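Local coordinates for protein alpha,alpha-trehalose-phosphate synthase (UDP-forming) (Burkholderia multivorans, PDB 5UOF) that is a glycosyltransferase family 20 protein with the GT-B fold of two Rossmann-like domains, at residues L267-D272 against R360-G365; S302-A307 against P342-N347; G365-L370 against G391-S396. One frame throughout, in Å; residues are numbered along the deposited sequence. Where two conformers were deposited one is given.

Contact 1 (L267-D272 against R360-G365). With NA (sodium ion), chain C; EDO (1,2-ethanediol), chain E.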
loop_
_atom_site.group_PDB
_atom_site.type_symbol
_atom_site.label_atom_id
_atom_site.label_comp_id
_atom_site.label_asym_id
_atom_site.label_seq_id
_atom_site.Cartn_x
_atom_site.Cartn_y
_atom_site.Cartn_z
ATOM N N LEU A 267 16.440 27.142 14.692
ATOM C CA LEU A 267 15.354 27.188 13.728
ATOM C C LEU A 267 15.285 25.863 12.985
ATOM O O LEU A 267 16.284 25.423 12.399
ATOM C CB LEU A 267 15.552 28.344 12.741
ATOM C CG LEU A 267 14.637 28.375 11.510
ATOM C CD1 LEU A 267 13.183 28.554 11.917
ATOM C CD2 LEU A 267 15.064 29.492 10.554
ATOM N N VAL A 268 14.111 25.226 13.030
ATOM C CA VAL A 268 13.791 24.061 12.205
ATOM C C VAL A 268 12.875 24.542 11.086
ATOM O O VAL A 268 11.837 25.161 11.354
ATOM C CB VAL A 268 13.114 22.955 13.035
ATOM C CG1 VAL A 268 12.828 21.722 12.173
ATOM C CG2 VAL A 268 13.985 22.584 14.224
ATOM N N MET A 269 13.255 24.283 9.834
ATOM C CA MET A 269 12.476 24.716 8.677
ATOM C C MET A 269 11.786 23.518 8.049
ATOM O O MET A 269 12.371 22.434 7.954
ATOM C CB MET A 269 13.355 25.388 7.610
ATOM C CG MET A 269 13.746 26.823 7.899
ATOM S SD MET A 269 12.366 27.984 7.920
ATOM C CE MET A 269 11.724 27.762 6.273
ATOM N N SER A 270 10.557 23.740 7.592
ATOM C CA SER A 270 9.736 22.717 6.954
ATOM C C SER A 270 8.856 23.439 5.938
ATOM O O SER A 270 8.255 24.468 6.262
ATOM C CB SER A 270 8.904 21.969 8.010
ATOM O OG SER A 270 8.130 20.917 7.462
ATOM N N VAL A 271 8.811 22.938 4.699
ATOM C CA VAL A 271 8.081 23.601 3.619
ATOM C C VAL A 271 7.360 22.517 2.830
ATOM O O VAL A 271 8.012 21.640 2.251
ATOM C CB VAL A 271 8.997 24.413 2.682
ATOM C CG1 VAL A 271 8.179 25.095 1.615
ATOM C CG2 VAL A 271 9.804 25.463 3.455
ATOM N N ASP A 272 6.027 22.552 2.838
ATOM C CA ASP A 272 5.228 21.507 2.196
ATOM C C ASP A 272 3.929 22.083 1.669
ATOM O O ASP A 272 3.262 22.842 2.368
ATOM C CB ASP A 272 4.840 20.382 3.172
ATOM C CG ASP A 272 6.023 19.718 3.836
ATOM O OD1 ASP A 272 6.673 20.349 4.703
ATOM O OD2 ASP A 272 6.270 18.531 3.531
ATOM N N ARG A 360 19.191 28.539 4.714
ATOM C CA ARG A 360 20.582 28.730 5.107
ATOM C C ARG A 360 20.685 29.148 6.570
ATOM O O ARG A 360 21.588 28.704 7.284
ATOM C CB ARG A 360 21.259 29.759 4.203
ATOM C CG ARG A 360 22.789 29.861 4.425
ATOM C CD ARG A 360 23.392 30.713 3.309
ATOM N NE ARG A 360 24.862 30.793 3.283
ATOM C CZ ARG A 360 25.649 30.059 2.492
ATOM N NH1 ARG A 360 25.131 29.148 1.676
ATOM N NH2 ARG A 360 26.965 30.250 2.497
ATOM N N MET A 361 19.760 29.995 7.038
ATOM C CA MET A 361 19.746 30.473 8.422
ATOM C C MET A 361 19.476 29.342 9.400
ATOM O O MET A 361 19.965 29.353 10.535
ATOM C CB MET A 361 18.666 31.548 8.588
ATOM C CG MET A 361 18.498 32.088 10.000
ATOM S SD MET A 361 17.092 33.210 10.207
ATOM C CE MET A 361 16.876 33.772 8.529
ATOM N N SER A 362 18.672 28.375 8.978
ATOM C CA SER A 362 18.188 27.349 9.888
ATOM C C SER A 362 19.279 26.338 10.244
ATOM O O SER A 362 20.303 26.208 9.574
ATOM C CB SER A 362 17.011 26.619 9.262
ATOM O OG SER A 362 17.489 25.750 8.258
ATOM N N GLN A 363 19.029 25.595 11.320
ATOM C CA GLN A 363 19.920 24.530 11.749
ATOM C C GLN A 363 19.437 23.139 11.359
ATOM O O GLN A 363 20.249 22.206 11.334
ATOM C CB GLN A 363 20.092 24.582 13.269
ATOM C CG GLN A 363 20.993 25.723 13.743
ATOM C CD GLN A 363 20.328 27.087 13.687
ATOM O OE1 GLN A 363 19.114 27.226 13.867
ATOM N NE2 GLN A 363 21.132 28.109 13.434
ATOM N N VAL A 364 18.142 22.973 11.090
ATOM C CA VAL A 364 17.558 21.673 10.758
ATOM C C VAL A 364 16.583 21.892 9.612
ATOM O O VAL A 364 15.787 22.833 9.636
ATOM C CB VAL A 364 16.836 21.022 11.954
ATOM C CG1 VAL A 364 16.313 19.620 11.570
ATOM C CG2 VAL A 364 17.770 20.925 13.161
ATOM N N GLY A 365 16.665 21.021 8.596
ATOM C CA GLY A 365 15.640 20.916 7.583
ATOM C C GLY A 365 14.838 19.662 7.873
ATOM O O GLY A 365 15.391 18.566 7.964
HETATM NA NA NA C . 22.073 26.558 8.152
HETATM C C1 EDO E . 18.833 32.341 13.599
HETATM O O1 EDO E . 17.874 32.485 14.654
HETATM C C2 EDO E . 19.038 30.853 13.358
HETATM O O2 EDO E . 19.262 30.227 14.624
HETATM O O HOH W 1 24.253 27.209 7.275
HETATM O O HOH W 2 23.391 25.885 10.210
#
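Leu267 N donates to the side-chain carbonyl of Gln363, with 2.8 Å from N to OE1, and the donor sits nearly along the C=O axis of the amide. A bend at chi2 (75°) brings CD back toward the strand, within reach for OE1 to meet Leu267 N. In the other direction, Gln363 N reaches Leu267 O at 3.0 Å. The same Leu267 O also takes a weak bond from Val364 N, so one carbonyl is shared by two successive amides. Two residues on, Met269 N meets Val364 O at 2.9 Å in a straight bond, 172° at the hydrogen.

Around these bonds, Ser362 CB fits between the two strand residues: it lies 3.4 Å from Leu267 O and 3.5 Å from Met269 CG, and Leu267 CD2 closes on it at 3.7 Å. The Ser362 hydroxyl is engaged with Phe359 O and Tyr381 OH. Val268 and Val364 run side by side, CG2 of the former 4.0 Å from CB of the latter, and Leu427 of helix 416-428 covers both.

Ser362 is where the chain leaves helix 352-361. Its carbonyl O holds a sodium ion at 2.3 Å, together with Arg360 O, Gln385 OE1 and two waters. A 1,2-ethanediol, probably from the crystallisation liquor, lies against Met361 O and the Gln363 amide. The helix end and the residue after it thus give two carbonyls to the ion. From strand 343-346 the chain returns through helix 352-361 to set strand 364-367 beside strand 266-271, the central pair in the 3-2-1-4-5-6 strand order of a Rossmann-like sheet.

Contact 2 (S302-A307 against P342-N347)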
loop_
_atom_site.group_PDB
_atom_site.type_symbol
_atom_site.label_atom_id
_atom_site.label_comp_id
_atom_site.label_asym_id
_atom_site.label_seq_id
_atom_site.Cartn_x
_atom_site.Cartn_y
_atom_site.Cartn_z
ATOM N N SER A 302 12.503 26.840 17.507
ATOM C CA SER A 302 11.178 27.019 16.936
ATOM C C SER A 302 11.084 26.280 15.614
ATOM O O SER A 302 12.051 26.199 14.855
ATOM C CB SER A 302 10.848 28.497 16.685
ATOM O OG SER A 302 10.727 29.203 17.907
ATOM N N LEU A 303 9.898 25.764 15.341
ATOM C CA LEU A 303 9.603 25.139 14.063
ATOM C C LEU A 303 8.830 26.135 13.211
ATOM O O LEU A 303 7.814 26.671 13.653
ATOM C CB LEU A 303 8.792 23.851 14.265
ATOM C CG LEU A 303 8.139 23.258 13.007
ATOM C CD1 LEU A 303 9.198 22.825 12.001
ATOM C CD2 LEU A 303 7.250 22.062 13.414
ATOM N N VAL A 304 9.331 26.411 12.007
ATOM C CA VAL A 304 8.611 27.206 11.022
ATOM C C VAL A 304 8.129 26.248 9.944
ATOM O O VAL A 304 8.943 25.634 9.247
ATOM C CB VAL A 304 9.496 28.316 10.432
ATOM C CG1 VAL A 304 8.806 28.976 9.234
ATOM C CG2 VAL A 304 9.776 29.368 11.478
ATOM N N GLN A 305 6.812 26.100 9.827
ATOM C CA GLN A 305 6.183 25.307 8.771
ATOM C C GLN A 305 5.544 26.264 7.777
ATOM O O GLN A 305 4.608 26.992 8.125
ATOM C CB GLN A 305 5.134 24.349 9.336
ATOM C CG GLN A 305 4.350 23.606 8.244
ATOM C CD GLN A 305 5.183 22.551 7.562
ATOM O OE1 GLN A 305 5.688 21.642 8.217
ATOM N NE2 GLN A 305 5.342 22.666 6.239
ATOM N N ILE A 306 6.052 26.265 6.549
ATOM C CA ILE A 306 5.490 27.056 5.469
ATOM C C ILE A 306 4.704 26.107 4.582
ATOM O O ILE A 306 5.179 25.014 4.257
ATOM C CB ILE A 306 6.590 27.786 4.681
ATOM C CG1 ILE A 306 7.246 28.837 5.584
ATOM C CG2 ILE A 306 6.020 28.433 3.404
ATOM C CD1 ILE A 306 8.563 29.364 5.051
ATOM N N ALA A 307 3.490 26.510 4.227
ATOM C CA ALA A 307 2.616 25.719 3.360
ATOM C C ALA A 307 2.080 26.654 2.289
ATOM O O ALA A 307 1.115 27.399 2.533
ATOM C CB ALA A 307 1.486 25.060 4.143
ATOM N N PRO A 342 6.115 28.080 19.807
ATOM C CA PRO A 342 6.856 26.874 19.379
ATOM C C PRO A 342 6.736 26.558 17.893
ATOM O O PRO A 342 7.745 26.217 17.253
ATOM C CB PRO A 342 6.236 25.767 20.244
ATOM C CG PRO A 342 5.788 26.483 21.494
ATOM C CD PRO A 342 5.369 27.868 21.059
ATOM N N ILE A 343 5.532 26.626 17.330
ATOM C CA ILE A 343 5.297 26.291 15.927
ATOM C C ILE A 343 4.715 27.518 15.243
ATOM O O ILE A 343 3.590 27.939 15.551
ATOM C CB ILE A 343 4.364 25.086 15.750
ATOM C CG1 ILE A 343 4.989 23.830 16.355
ATOM C CG2 ILE A 343 4.102 24.848 14.247
ATOM C CD1 ILE A 343 4.098 22.579 16.189
ATOM N N GLN A 344 5.483 28.099 14.325
ATOM C CA GLN A 344 4.965 29.124 13.423
ATOM C C GLN A 344 4.467 28.426 12.168
ATOM O O GLN A 344 5.258 27.829 11.433
ATOM C CB GLN A 344 6.042 30.147 13.074
ATOM C CG GLN A 344 6.589 30.856 14.288
ATOM C CD GLN A 344 7.767 31.747 13.943
ATOM O OE1 GLN A 344 8.855 31.609 14.519
ATOM N NE2 GLN A 344 7.558 32.664 13.000
ATOM N N TYR A 345 3.162 28.486 11.929
ATOM C CA TYR A 345 2.542 27.772 10.822
ATOM C C TYR A 345 1.978 28.818 9.870
ATOM O O TYR A 345 1.022 29.530 10.205
ATOM C CB TYR A 345 1.473 26.801 11.332
ATOM C CG TYR A 345 0.627 26.206 10.249
ATOM C CD1 TYR A 345 1.181 25.821 9.038
ATOM C CD2 TYR A 345 -0.739 26.039 10.433
ATOM C CE1 TYR A 345 0.398 25.295 8.036
ATOM C CE2 TYR A 345 -1.526 25.513 9.440
ATOM C CZ TYR A 345 -0.950 25.142 8.251
ATOM O OH TYR A 345 -1.739 24.627 7.264
ATOM N N LEU A 346 2.593 28.920 8.689
ATOM C CA LEU A 346 2.398 30.038 7.771
ATOM C C LEU A 346 1.812 29.508 6.472
ATOM O O LEU A 346 2.505 28.828 5.708
ATOM C CB LEU A 346 3.729 30.749 7.517
ATOM C CG LEU A 346 4.284 31.427 8.774
ATOM C CD1 LEU A 346 5.767 31.755 8.614
ATOM C CD2 LEU A 346 3.469 32.685 9.062
ATOM N N ASN A 347 0.545 29.842 6.221
ATOM C CA ASN A 347 -0.155 29.452 4.998
ATOM C C ASN A 347 0.075 30.535 3.943
ATOM O O ASN A 347 -0.834 31.264 3.540
ATOM C CB ASN A 347 -1.640 29.257 5.280
ATOM C CG ASN A 347 -1.908 28.093 6.205
ATOM O OD1 ASN A 347 -2.342 28.269 7.349
ATOM N ND2 ASN A 347 -1.652 26.891 5.717
HETATM O O HOH W 3 8.875 31.008 17.204
HETATM O O HOH W 4 -1.483 26.836 3.056
#
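Gln305 and Tyr345 sit side by side on one face of the sheet: Gln305 CG, anti to the backbone N (chi1 174°), lies 3.9 Å from Tyr345 CD1, with amide and ring planes 71° apart. Ala307 CB comes up to the ring edge at CE1 (4.0 Å). On the same face Leu303 CD2 meets Ile343 CG1 at 4.1 Å. On the other face Val304 CG2 lies against the Gln344 amide, 3.9 Å from OE1, and its CG1 touches Leu346 CD1.

Beneath runs a regular parallel pairing: Leu303, Gln305 and Ala307 donate to the carbonyls of Pro342, Gln344 and Leu346, and Gln344 and Leu346 donate back to Leu303 and Gln305. The strands are the two ends of a beta-alpha-beta unit through helix 314-335, with strand 343-346 outermost in the sheet within this chain.

Water joins the strands at both ends, one between Ser302 OG and Gln344 OE1, another between Ala307 O and Asn347 ND2. That same ND2 also donates to Tyr345 OH at 2.7 Å. The Gln305 amide is set from further out, OE1 by Ser270 OG and NE2 by Asp272 OD1; NE2 also bonds Ile306 O at 3.1 Å, from above the carbonyl plane.

Contact 3 (G365-L370 against G391-S396)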
loop_
_atom_site.group_PDB
_atom_site.type_symbol
_atom_site.label_atom_id
_atom_site.label_comp_id
_atom_site.label_asym_id
_atom_site.label_seq_id
_atom_site.Cartn_x
_atom_site.Cartn_y
_atom_site.Cartn_z
ATOM N N GLY A 365 16.665 21.021 8.596
ATOM C CA GLY A 365 15.640 20.916 7.583
ATOM C C GLY A 365 14.838 19.662 7.873
ATOM O O GLY A 365 15.391 18.566 7.964
ATOM N N TYR A 366 13.532 19.831 8.009
ATOM C CA TYR A 366 12.652 18.790 8.540
ATOM C C TYR A 366 11.726 18.372 7.402
ATOM O O TYR A 366 10.697 19.006 7.151
ATOM C CB TYR A 366 11.909 19.352 9.731
ATOM C CG TYR A 366 11.061 18.414 10.557
ATOM C CD1 TYR A 366 11.224 17.044 10.513
ATOM C CD2 TYR A 366 10.112 18.943 11.423
ATOM C CE1 TYR A 366 10.422 16.207 11.320
ATOM C CE2 TYR A 366 9.331 18.138 12.221
ATOM C CZ TYR A 366 9.477 16.778 12.163
ATOM O OH TYR A 366 8.664 16.004 12.955
ATOM N N VAL A 367 12.123 17.313 6.690
ATOM C CA VAL A 367 11.488 16.937 5.426
ATOM C C VAL A 367 11.093 15.466 5.476
ATOM O O VAL A 367 11.812 14.596 4.972
ATOM C CB VAL A 367 12.442 17.219 4.249
ATOM C CG1 VAL A 367 11.737 17.009 2.917
ATOM C CG2 VAL A 367 13.009 18.629 4.348
ATOM N N THR A 368 9.950 15.161 6.072
ATOM C CA THR A 368 9.604 13.767 6.364
ATOM C C THR A 368 8.211 13.409 5.847
ATOM O O THR A 368 7.352 12.945 6.606
ATOM C CB THR A 368 9.737 13.500 7.862
ATOM O OG1 THR A 368 8.844 14.351 8.590
ATOM C CG2 THR A 368 11.188 13.765 8.340
ATOM N N PRO A 369 7.975 13.551 4.536
ATOM C CA PRO A 369 6.683 13.130 3.978
ATOM C C PRO A 369 6.481 11.636 4.132
ATOM O O PRO A 369 7.441 10.864 4.168
ATOM C CB PRO A 369 6.794 13.502 2.491
ATOM C CG PRO A 369 8.291 13.440 2.209
ATOM C CD PRO A 369 8.907 14.002 3.487
ATOM N N LEU A 370 5.207 11.227 4.184
ATOM C CA LEU A 370 4.896 9.801 4.253
ATOM C C LEU A 370 5.289 9.083 2.972
ATOM O O LEU A 370 5.618 7.893 3.007
ATOM C CB LEU A 370 3.407 9.589 4.522
ATOM C CG LEU A 370 2.894 10.332 5.751
ATOM C CD1 LEU A 370 1.416 10.003 5.985
ATOM C CD2 LEU A 370 3.756 10.005 6.981
ATOM N N GLY A 391 23.440 23.125 8.230
ATOM C CA GLY A 391 22.314 22.489 8.894
ATOM C C GLY A 391 22.245 20.997 8.624
ATOM O O GLY A 391 22.942 20.455 7.763
ATOM N N VAL A 392 21.379 20.323 9.393
ATOM C CA VAL A 392 21.193 18.878 9.324
ATOM C C VAL A 392 19.845 18.592 8.685
ATOM O O VAL A 392 18.834 19.189 9.074
ATOM C CB VAL A 392 21.245 18.234 10.718
ATOM C CG1 VAL A 392 20.945 16.729 10.621
ATOM C CG2 VAL A 392 22.592 18.495 11.373
ATOM N N LEU A 393 19.829 17.681 7.717
ATOM C CA LEU A 393 18.589 17.281 7.065
ATOM C C LEU A 393 18.037 16.042 7.752
ATOM O O LEU A 393 18.723 15.019 7.830
ATOM C CB LEU A 393 18.819 16.996 5.584
ATOM C CG LEU A 393 17.636 16.416 4.796
ATOM C CD1 LEU A 393 16.516 17.435 4.701
ATOM C CD2 LEU A 393 18.105 16.004 3.416
ATOM N N VAL A 394 16.796 16.137 8.225
ATOM C CA VAL A 394 16.042 14.992 8.730
ATOM C C VAL A 394 15.065 14.611 7.631
ATOM O O VAL A 394 14.227 15.430 7.239
ATOM C CB VAL A 394 15.301 15.330 10.031
ATOM C CG1 VAL A 394 14.452 14.151 10.470
ATOM C CG2 VAL A 394 16.307 15.681 11.137
ATOM N N LEU A 395 15.180 13.384 7.121
ATOM C CA LEU A 395 14.563 13.024 5.842
ATOM C C LEU A 395 13.813 11.709 5.965
ATOM O O LEU A 395 14.354 10.736 6.495
ATOM C CB LEU A 395 15.627 12.904 4.742
ATOM C CG LEU A 395 15.141 12.538 3.332
ATOM C CD1 LEU A 395 14.186 13.579 2.814
ATOM C CD2 LEU A 395 16.323 12.405 2.371
ATOM N N SER A 396 12.589 11.669 5.430
ATOM C CA SER A 396 11.810 10.434 5.401
ATOM C C SER A 396 12.431 9.407 4.463
ATOM O O SER A 396 12.796 9.724 3.327
ATOM C CB SER A 396 10.388 10.728 4.925
ATOM O OG SER A 396 9.702 9.521 4.604
#
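Ser396 reaches across to the chain just past strand 364-367, and its side chain can be followed outward. CB comes within 3.5 Å of Thr368 CA, tighter than usual carbon packing, and lies 3.0 Å from Pro369 O. Beyond it the hydroxyl, anti to the backbone N (chi1 167°), bonds Pro369 O at 2.7 Å from OG, the oxygen standing almost in line with the carbonyl. The same OG is also hydrogen-bonded to Phe398 N, so it serves two backbone groups.

Behind this tip the strands pair in parallel. Gly365 N donates to Val392 O, Val394 N to Gly365 O, Val367 N to Val394 O, and Ser396 N to Val367 O; this last bond is longer, 3.1 Å from N to O. Val367 O also receives the Leu395 CA-H, with 3.3 Å from CA to O.

On the face toward helix 376-384, Leu393 CD1 packs on Val367 CG2 at 3.7 Å, their side chains crossing at a slant, and lies 3.6 Å from Gly365 O. Gly365 itself offers only backbone here. On the other face Thr368 CG2 rests on Val394 CG1 at 3.9 Å, and Tyr366 turns CD1 toward the same methyl; its hydroxyl bonds Arg283 O, and Met419 and Leu423 of helix 416-428 touch its side chain.

The two strands and helix 376-384 make a right-handed beta-alpha-beta unit of the Rossmann-like sheet. Pro369 has no N-H with which to continue the backbone pairing, and the Ser396 hydroxyl carries the link one step further. The carbonyl of buried Pro369 thereby keeps a donor where the strand turns into loop.

All three contacts belong to one six-stranded parallel sheet, the core of a Rossmann-like domain, ordered 343-346, 301-306, 266-271, 364-367, 392-396, 409-411. Contact 1 joins its two central strands and is flanked by contact 2, its centre about 10 Å away, and contact 3, about 9 Å away; the centres of contacts 2 and 3 are about 15 Å apart. Contacts 1 and 3 share Gly365, and the backbone bond from Ile306 N to Ser270 O (2.9 Å) ties contact 2 to contact 1. Along the chain, both segments of contact 2 fall between those of contact 1, and contact 3 follows. The sheet therefore grows outward from strand 266-271, first to one side, then to the other.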